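Local coordinates for MAGE domain-containing protein (Xenopus laevis, PDB 7DG2) that binds the kleisin subunit Nse4 through its MAGE domain, together with Nse1, and shapes it within the Smc5/6 complex, at the interface of chains A and B. Sequence-based numbering; all coordinates share one arbitrary frame. Chains: chain A, MAGE domain-containing protein; chain B, Non-structural maintenance of chromosomes element 4.

The interface of chains A and B. Residues chain A 92, 96-97, 99-100; chain B 51-52, 55-56, 58.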
# COMPACT_ATOMS: atom_id res chain seq x y z
N VAL A 92 8.61 -0.03 -3.76
CA VAL A 92 8.44 -0.43 -5.15
C VAL A 92 7.67 -1.75 -5.18
O VAL A 92 8.12 -2.75 -4.62
CB VAL A 92 9.81 -0.59 -5.85
CG1 VAL A 92 9.65 -1.18 -7.25
CG2 VAL A 92 10.52 0.76 -5.90
N THR A 96 3.84 0.01 -8.91
CA THR A 96 4.90 0.68 -9.64
C THR A 96 4.90 0.25 -11.10
O THR A 96 4.92 1.08 -12.01
CB THR A 96 6.25 0.39 -8.98
OG1 THR A 96 6.19 0.72 -7.59
CG2 THR A 96 7.35 1.20 -9.65
N SER A 97 4.87 -1.06 -11.34
CA SER A 97 4.88 -1.55 -12.72
C SER A 97 3.66 -1.04 -13.50
O SER A 97 3.77 -0.69 -14.68
CB SER A 97 4.93 -3.07 -12.74
OG SER A 97 6.17 -3.51 -12.23
N LEU A 99 2.12 1.74 -13.16
CA LEU A 99 2.29 3.14 -13.55
C LEU A 99 3.22 3.27 -14.75
O LEU A 99 3.04 4.17 -15.58
CB LEU A 99 2.82 3.97 -12.38
CG LEU A 99 2.70 5.48 -12.60
CD1 LEU A 99 1.23 5.89 -12.50
CD2 LEU A 99 3.54 6.23 -11.62
N GLY A 100 4.22 2.39 -14.85
CA GLY A 100 5.04 2.36 -16.06
C GLY A 100 4.19 2.12 -17.29
O GLY A 100 4.32 2.83 -18.30
N TRP B 51 9.56 -3.68 -16.03
CA TRP B 51 8.42 -2.79 -15.84
C TRP B 51 8.52 -2.03 -14.52
O TRP B 51 8.09 -0.87 -14.44
CB TRP B 51 7.11 -3.59 -15.92
CG TRP B 51 6.79 -3.99 -17.32
CD1 TRP B 51 6.97 -5.22 -17.89
CD2 TRP B 51 6.27 -3.14 -18.36
NE1 TRP B 51 6.57 -5.19 -19.21
CE2 TRP B 51 6.14 -3.93 -19.52
CE3 TRP B 51 5.88 -1.80 -18.41
CZ2 TRP B 51 5.65 -3.42 -20.72
CZ3 TRP B 51 5.40 -1.29 -19.61
CH2 TRP B 51 5.28 -2.10 -20.74
N GLN B 52 9.08 -2.66 -13.48
CA GLN B 52 9.34 -1.93 -12.24
C GLN B 52 10.33 -0.80 -12.47
O GLN B 52 10.17 0.29 -11.91
CB GLN B 52 9.87 -2.88 -11.17
CG GLN B 52 8.79 -3.52 -10.31
CD GLN B 52 9.37 -4.33 -9.16
OE1 GLN B 52 10.56 -4.23 -8.85
NE2 GLN B 52 8.53 -5.15 -8.54
N GLY B 55 8.36 1.89 -14.20
CA GLY B 55 7.42 2.51 -13.28
C GLY B 55 8.07 3.40 -12.25
O GLY B 55 7.49 4.40 -11.85
N SER B 56 9.26 3.03 -11.78
CA SER B 56 9.96 3.88 -10.81
C SER B 56 10.35 5.21 -11.43
O SER B 56 10.29 6.25 -10.77
CB SER B 56 11.18 3.15 -10.27
OG SER B 56 10.77 2.11 -9.42
N ALA B 58 8.61 6.57 -13.96
CA ALA B 58 7.33 7.25 -14.19
C ALA B 58 6.75 7.89 -12.93
O ALA B 58 6.10 8.93 -13.02
CB ALA B 58 6.34 6.25 -14.79
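A:Gly100 and B:Gly55 face each other where helix 94-111 of the MAGE protein meets helix 50-59 of Nse4, and with no side chain on either residue the two backbones come together until their CA atoms are 3.7 Å apart. One turn back on the MAGE helix, the methyl of A:Thr96 lies over the peptide that joins B:Gly55 to B:Ser56. Its CG2 stands anti to its own backbone N, the hydroxyl OG1 being turned beside that N (chi1 -53°), and reaches to 3.4 Å from B:Ser56 N. Toward one end of the patch, the A:Leu99 branch CD2 touches the backbone of B:Ala58 at 3.9 Å from its C. At the other end, A:Val92 presents both methyls to Nse4: CG1 lies 3.7 Å from the amide carbon CD of B:Gln52, whose chain is extended beyond CG (chi2 -174°), while CG2 lies beside the hydroxyl of B:Ser56.

Toward the rim, A:Ser97 lies between B:Trp51 and B:Gln52. Its CB packs against B:Trp51 CB at 3.9 Å, and its OG sits beside the aliphatic stem of B:Gln52. The hydroxyl of B:Ser56 turns back into its own helix, where OG donates to B:Gln52 O over 3.1 Å, tilted 32° from the carbonyl plane. This bond fixes the side chain's rotation and leaves the flank of OG against A:Thr96 CG2, 3.5 Å away. A leucine in place of B:Ser56 would lose the bond to B:Gln52 O and would probably drive its branched end into A:Thr96 and A:Val92, prising the helices apart. With contacts across this patch made by packing rather than polar pairing, the close approach of the helices probably relies on the facing glycines and on matched shape, and it likely contributes to docking the short Nse4 helix on the MAGE domain as Nse1 and Nse3 shape Nse4.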